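Local coordinates for CopN (Chlamydia pneumoniae, PDB 4NRH), which forms a complex with the chaperone Scc3 and probably acts as a gatekeeper that directs translocator secretion in the type III system, at residues 16-19 and 20-23; 27-30 and 31-35; 291-294 and 295-298. All blocks are in the same frame, centred on the assembly; numbering follows the deposited sequence.

Contact 1 (16-19 and 20-23); sequences TDLA and DKYA. With NA (sodium ion), chain E.
D20 meets D17 at the first turn of helix 18-24, and the contact is built round D20, A19 and L18. D17 is the N-cap. Its OD1 accepts from D20 N at 3.1 Å, and the N-H comes in from above the carboxylate plane, 41° out of it. The D20 side chain folds back toward the same cap, because its CG stands beside its own backbone N (chi1 -67°). The exact place of D20 OD2 is doubtful, since it lies too close to the poorly ordered T16. D20 OD1 is bound by R35 NH1, on helix 31-40, and the same nitrogen also forms a salt bridge to D17 OD1.

A19 follows L18 into the turn. Its O accepts from A23 N at 3.2 Å. Its methyl is buried against L34 and R35 on helix 31-40 and Y70 on helix 61-74. L18 O accepts from Y22 N at 3.1 Å. The same oxygen lies at the edge of the Y22 ring, in its plane, 3.5 Å from Y22 CD1. L18 and Y22 run side by side and point the same way. L18 CD1 touches Y22 CE1 at 3.9 Å, so the leucine lies along one flank of the tyrosine. Y22 OH is hydrogen-bonded to Q73 on helix 61-74, and L18 also reaches that helix.

Near the C-terminal end of the helix, A23 O binds the sodium ion at 2.5 Å. N26 O and I29 O bind the same ion, along with three waters. A neutral carbonyl oxygen thus turns toward a cation here. At the cap the charges are acidic, and R35 NH1, bridging D17 OD1 and D20 OD1, probably offsets the repulsion between them.

Contact 2 (27-30 and 31-35); sequences SEIS and GQELR. With NA (sodium ion), chain E.
S30 and E33 form a capping box at the start of helix 31-40, where the loop from helix 18-24 ends. In sequence order, E28 comes before the box, and its carboxylate goes to R126 and Q112.

I29 is buried and works in two ways. Its O binds the sodium ion at 2.5 Å. Its side chain reaches the first turn of the helix. CG1 stands anti to the backbone N (chi1 -156°) and meets E33 OE1 at 3.5 Å. Further out, CD1 touches L34 CD2 at 3.7 Å, the two side chains crossing at about a right angle. L34 also packs on A67 and Y70 of helix 61-74.

S30 is the N-cap, and both halves of the box use it. S30 OG accepts from E33 N at 3.3 Å. In return S30 N donates to E33 OE1, also at 3.3 Å, its N-H coming from above the carboxylate plane, 59° out of it. E33 CG stands beside its backbone N (chi1 -73°), which turns the chain toward S30, and the extended chain then reaches S30 N. The bonds are reciprocal: each backbone N-H uses the other residue's side chain. S30 O continues into the helix and accepts from L34 N at 3.1 Å. Within that turn, R35 NH2 donates to Q32 OE1 at 3.3 Å, in the plane of the Q32 carbonyl.

Contact 3 (291-294 and 295-298); sequences GAMI and ANAL
N296 N donates to A292 O at 2.8 Å, a short main-chain bond with an N-H...O angle of 151°. The side chain of N296 crowds the same oxygen. Its CG stands beside its own backbone N (chi1 -71°), which lays the amide back along the helix toward A292. N296 OD1 then sits 3.1 Å from A292 O. Both atoms are acceptors, so the amide as modelled makes no bond there.

M293 runs beside N296, and both side chains point the same way. The M293 chain is bent at chi2 and again at chi3, which brings its methyl across to the amide. M293 CE is 3.8 Å from N296 ND2, a van der Waals contact. M293 also touches P242 in a loop.

All of this lies within helix 284-301, in the third helical domain of the CopN family. The i to i+4 bonding of an alpha helix runs through both segments. A295 N donates to G291 O at 3.0 Å with an angle of 161°. A297 N donates to M293 O at 2.8 Å, and the methyl of A297 rests against that same oxygen. L298 N donates to I294 O.

One flank of the helix faces the protein. There I294 packs on F270 of helix 259-272 and on L273. L298 packs on T263, L266 and N267 of the same helix. The two residues approach each other loosely, with I294 CG2 at 4.5 Å from L298 CD1. The methyl of A292 meets a different chain: it packs on I44 of the chaperone SycD.

Contacts 1 and 2 are neighbours in sequence and in space. Their centres are about 9 Å apart. R35 of contact 2 joins them through salt bridges: its NH1 lies 2.8 Å from D20 OD1 and 3.1 Å from D17 OD1. The sodium ion is a second joint, since each contact gives it one backbone oxygen and the three waters belong to both. A23 CB also packs against G31 N at 3.4 Å. Contact 3 stands apart, on the opposite side of the chain's centre and in a different domain of the chain. Its centre is about 64 Å from that of contact 1 and 62 Å from that of contact 2. The chaperone-facing end thus lies far from the sodium site.

Contact 1 (16-19 and 20-23)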
loop_
_atom_site.group_PDB
_atom_site.type_symbol
_atom_site.label_atom_id
_atom_site.label_comp_id
_atom_site.label_asym_id
_atom_site.label_seq_id
_atom_site.Cartn_x
_atom_site.Cartn_y
_atom_site.Cartn_z
ATOM N N THR A 16 16.249 -4.857 -39.496
ATOM C CA THR A 16 17.161 -5.212 -40.576
ATOM C C THR A 16 17.556 -6.684 -40.488
ATOM O O THR A 16 16.794 -7.561 -40.896
ATOM C CB THR A 16 18.424 -4.337 -40.552
ATOM O OG1 THR A 16 19.247 -4.716 -39.442
ATOM C CG2 THR A 16 18.047 -2.869 -40.417
ATOM N N ASP A 17 18.747 -6.954 -39.961
ATOM C CA ASP A 17 19.148 -8.328 -39.681
ATOM C C ASP A 17 18.751 -8.694 -38.252
ATOM O O ASP A 17 18.274 -7.843 -37.502
ATOM C CB ASP A 17 20.652 -8.527 -39.920
ATOM C CG ASP A 17 21.505 -8.090 -38.741
ATOM O OD1 ASP A 17 21.153 -7.098 -38.071
ATOM O OD2 ASP A 17 22.535 -8.747 -38.484
ATOM N N LEU A 18 18.948 -9.954 -37.881
ATOM C CA LEU A 18 18.462 -10.452 -36.597
ATOM C C LEU A 18 19.162 -9.800 -35.405
ATOM O O LEU A 18 18.535 -9.540 -34.378
ATOM C CB LEU A 18 18.617 -11.972 -36.521
ATOM C CG LEU A 18 18.072 -12.620 -35.245
ATOM C CD1 LEU A 18 16.586 -12.328 -35.090
ATOM C CD2 LEU A 18 18.323 -14.118 -35.250
ATOM N N ALA A 19 20.459 -9.545 -35.543
ATOM C CA ALA A 19 21.237 -8.930 -34.471
ATOM C C ALA A 19 20.691 -7.553 -34.098
ATOM O O ALA A 19 20.622 -7.202 -32.920
ATOM C CB ALA A 19 22.698 -8.827 -34.872
ATOM N N ASP A 20 20.307 -6.781 -35.109
ATOM C CA ASP A 20 19.734 -5.457 -34.891
ATOM C C ASP A 20 18.387 -5.525 -34.174
ATOM O O ASP A 20 18.048 -4.632 -33.399
ATOM C CB ASP A 20 19.584 -4.716 -36.222
ATOM C CG ASP A 20 20.921 -4.382 -36.855
ATOM O OD1 ASP A 20 21.944 -4.414 -36.141
ATOM O OD2 ASP A 20 20.951 -4.092 -38.070
ATOM N N LYS A 21 17.619 -6.580 -34.438
ATOM C CA LYS A 21 16.309 -6.742 -33.810
ATOM C C LYS A 21 16.442 -7.030 -32.318
ATOM O O LYS A 21 15.683 -6.497 -31.507
ATOM C CB LYS A 21 15.509 -7.855 -34.493
ATOM C CG LYS A 21 15.171 -7.576 -35.949
ATOM C CD LYS A 21 14.473 -8.763 -36.593
ATOM C CE LYS A 21 14.217 -8.518 -38.071
ATOM N NZ LYS A 21 13.365 -7.315 -38.289
ATOM N N TYR A 22 17.402 -7.879 -31.964
ATOM C CA TYR A 22 17.714 -8.152 -30.565
ATOM C C TYR A 22 18.136 -6.884 -29.826
ATOM O O TYR A 22 17.746 -6.657 -28.682
ATOM C CB TYR A 22 18.824 -9.202 -30.457
ATOM C CG TYR A 22 18.336 -10.628 -30.334
ATOM C CD1 TYR A 22 18.004 -11.372 -31.458
ATOM C CD2 TYR A 22 18.225 -11.237 -29.090
ATOM C CE1 TYR A 22 17.562 -12.679 -31.347
ATOM C CE2 TYR A 22 17.784 -12.541 -28.967
ATOM C CZ TYR A 22 17.455 -13.258 -30.098
ATOM O OH TYR A 22 17.017 -14.558 -29.979
ATOM N N ALA A 23 18.941 -6.064 -30.494
ATOM C CA ALA A 23 19.566 -4.904 -29.866
ATOM C C ALA A 23 18.719 -3.634 -29.945
ATOM O O ALA A 23 19.014 -2.652 -29.263
ATOM C CB ALA A 23 20.928 -4.656 -30.489
HETATM NA NA NA E . 20.908 -1.239 -28.501
HETATM O O HOH W 1 18.863 0.392 -28.116
HETATM O O HOH W 2 21.480 -1.026 -30.687
HETATM O O HOH W 3 23.067 0.261 -27.432
#

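Contact 2 (27-30 and 31-35)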
loop_
_atom_site.group_PDB
_atom_site.type_symbol
_atom_site.label_atom_id
_atom_site.label_comp_id
_atom_site.label_asym_id
_atom_site.label_seq_id
_atom_site.Cartn_x
_atom_site.Cartn_y
_atom_site.Cartn_z
ATOM N N SER A 27 19.312 -1.229 -24.519
ATOM C CA SER A 27 20.315 -0.172 -24.418
ATOM C C SER A 27 21.667 -0.653 -23.891
ATOM O O SER A 27 22.609 0.131 -23.794
ATOM C CB SER A 27 19.796 0.956 -23.524
ATOM O OG SER A 27 19.590 0.499 -22.198
ATOM N N GLU A 28 21.767 -1.934 -23.551
ATOM C CA GLU A 28 23.021 -2.468 -23.025
ATOM C C GLU A 28 23.786 -3.317 -24.037
ATOM O O GLU A 28 24.836 -3.875 -23.716
ATOM C CB GLU A 28 22.764 -3.287 -21.756
ATOM C CG GLU A 28 22.374 -2.451 -20.549
ATOM C CD GLU A 28 22.092 -3.297 -19.324
ATOM O OE1 GLU A 28 23.046 -3.588 -18.571
ATOM O OE2 GLU A 28 20.919 -3.672 -19.113
ATOM N N ILE A 29 23.266 -3.417 -25.256
ATOM C CA ILE A 29 23.969 -4.145 -26.307
ATOM C C ILE A 29 23.584 -3.636 -27.695
ATOM O O ILE A 29 22.485 -3.118 -27.900
ATOM C CB ILE A 29 23.703 -5.667 -26.210
ATOM C CG1 ILE A 29 24.842 -6.456 -26.862
ATOM C CG2 ILE A 29 22.359 -6.029 -26.822
ATOM C CD1 ILE A 29 24.930 -7.892 -26.403
ATOM N N SER A 30 24.514 -3.761 -28.637
ATOM C CA SER A 30 24.289 -3.320 -30.008
ATOM C C SER A 30 24.375 -4.494 -30.976
ATOM O O SER A 30 24.933 -5.540 -30.645
ATOM C CB SER A 30 25.302 -2.241 -30.397
ATOM O OG SER A 30 26.614 -2.775 -30.464
ATOM N N GLY A 31 23.809 -4.320 -32.167
ATOM C CA GLY A 31 23.862 -5.343 -33.195
ATOM C C GLY A 31 25.292 -5.629 -33.608
ATOM O O GLY A 31 25.648 -6.765 -33.924
ATOM N N GLN A 32 26.109 -4.579 -33.613
ATOM C CA GLN A 32 27.527 -4.692 -33.928
ATOM C C GLN A 32 28.232 -5.642 -32.966
ATOM O O GLN A 32 29.036 -6.479 -33.379
ATOM C CB GLN A 32 28.191 -3.313 -33.884
ATOM C CG GLN A 32 29.593 -3.264 -34.469
ATOM C CD GLN A 32 29.595 -3.193 -35.986
ATOM O OE1 GLN A 32 28.581 -3.450 -36.635
ATOM N NE2 GLN A 32 30.739 -2.836 -36.558
ATOM N N GLU A 33 27.925 -5.503 -31.681
ATOM C CA GLU A 33 28.543 -6.328 -30.649
ATOM C C GLU A 33 28.067 -7.776 -30.722
ATOM O O GLU A 33 28.818 -8.700 -30.407
ATOM C CB GLU A 33 28.263 -5.743 -29.264
ATOM C CG GLU A 33 29.050 -4.475 -28.967
ATOM C CD GLU A 33 28.444 -3.655 -27.843
ATOM O OE1 GLU A 33 27.439 -4.101 -27.251
ATOM O OE2 GLU A 33 28.977 -2.563 -27.550
ATOM N N LEU A 34 26.817 -7.972 -31.131
ATOM C CA LEU A 34 26.277 -9.319 -31.287
ATOM C C LEU A 34 26.888 -10.024 -32.494
ATOM O O LEU A 34 27.250 -11.199 -32.419
ATOM C CB LEU A 34 24.752 -9.278 -31.412
ATOM C CG LEU A 34 23.983 -9.036 -30.111
ATOM C CD1 LEU A 34 22.501 -8.836 -30.384
ATOM C CD2 LEU A 34 24.197 -10.195 -29.148
ATOM N N ARG A 35 26.999 -9.305 -33.607
ATOM C CA ARG A 35 27.620 -9.851 -34.809
ATOM C C ARG A 35 29.107 -10.108 -34.585
ATOM O O ARG A 35 29.666 -11.068 -35.116
ATOM C CB ARG A 35 27.418 -8.912 -36.002
ATOM C CG ARG A 35 25.984 -8.843 -36.502
ATOM C CD ARG A 35 25.880 -8.014 -37.775
ATOM N NE ARG A 35 26.136 -6.598 -37.528
ATOM C CZ ARG A 35 25.189 -5.708 -37.257
ATOM N NH1 ARG A 35 23.918 -6.085 -37.199
ATOM N NH2 ARG A 35 25.509 -4.438 -37.043
HETATM NA NA NA E . 20.908 -1.239 -28.501
HETATM O O HOH W 1 18.863 0.392 -28.116
HETATM O O HOH W 2 21.480 -1.026 -30.687
HETATM O O HOH W 3 23.067 0.261 -27.432
#

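Contact 3 (291-294 and 295-298)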
loop_
_atom_site.group_PDB
_atom_site.type_symbol
_atom_site.label_atom_id
_atom_site.label_comp_id
_atom_site.label_asym_id
_atom_site.label_seq_id
_atom_site.Cartn_x
_atom_site.Cartn_y
_atom_site.Cartn_z
ATOM N N GLY A 291 -4.763 11.141 16.594
ATOM C CA GLY A 291 -5.121 12.522 16.332
ATOM C C GLY A 291 -5.578 13.211 17.602
ATOM O O GLY A 291 -5.185 14.343 17.884
ATOM N N ALA A 292 -6.422 12.519 18.360
ATOM C CA ALA A 292 -6.917 13.020 19.636
ATOM C C ALA A 292 -5.784 13.285 20.623
ATOM O O ALA A 292 -5.756 14.323 21.285
ATOM C CB ALA A 292 -7.913 12.038 20.234
ATOM N N MET A 293 -4.853 12.341 20.720
ATOM C CA MET A 293 -3.766 12.436 21.689
ATOM C C MET A 293 -2.787 13.556 21.347
ATOM O O MET A 293 -2.258 14.217 22.240
ATOM C CB MET A 293 -3.021 11.102 21.789
ATOM C CG MET A 293 -3.861 9.966 22.354
ATOM S SD MET A 293 -4.676 10.390 23.908
ATOM C CE MET A 293 -6.387 10.492 23.385
ATOM N N ILE A 294 -2.546 13.767 20.056
ATOM C CA ILE A 294 -1.708 14.876 19.615
ATOM C C ILE A 294 -2.395 16.199 19.939
ATOM O O ILE A 294 -1.758 17.144 20.408
ATOM C CB ILE A 294 -1.400 14.801 18.105
ATOM C CG1 ILE A 294 -0.558 13.562 17.795
ATOM C CG2 ILE A 294 -0.666 16.050 17.640
ATOM C CD1 ILE A 294 -0.356 13.317 16.318
ATOM N N ALA A 295 -3.700 16.254 19.688
ATOM C CA ALA A 295 -4.507 17.419 20.034
ATOM C C ALA A 295 -4.460 17.685 21.535
ATOM O O ALA A 295 -4.359 18.833 21.971
ATOM C CB ALA A 295 -5.943 17.228 19.571
ATOM N N ASN A 296 -4.537 16.615 22.321
ATOM C CA ASN A 296 -4.457 16.719 23.772
ATOM C C ASN A 296 -3.076 17.176 24.226
ATOM O O ASN A 296 -2.951 17.962 25.166
ATOM C CB ASN A 296 -4.803 15.380 24.427
ATOM C CG ASN A 296 -6.274 15.039 24.313
ATOM O OD1 ASN A 296 -7.051 15.780 23.709
ATOM N ND2 ASN A 296 -6.669 13.915 24.901
ATOM N N ALA A 297 -2.043 16.674 23.557
ATOM C CA ALA A 297 -0.668 17.039 23.875
ATOM C C ALA A 297 -0.421 18.521 23.621
ATOM O O ALA A 297 0.244 19.192 24.409
ATOM C CB ALA A 297 0.305 16.193 23.067
ATOM N N LEU A 298 -0.969 19.027 22.519
ATOM C CA LEU A 298 -0.880 20.446 22.186
ATOM C C LEU A 298 -1.481 21.332 23.273
ATOM O O LEU A 298 -0.913 22.363 23.630
ATOM C CB LEU A 298 -1.577 20.721 20.852
ATOM C CG LEU A 298 -0.784 20.399 19.587
ATOM C CD1 LEU A 298 -1.704 20.365 18.379
ATOM C CD2 LEU A 298 0.321 21.423 19.389
#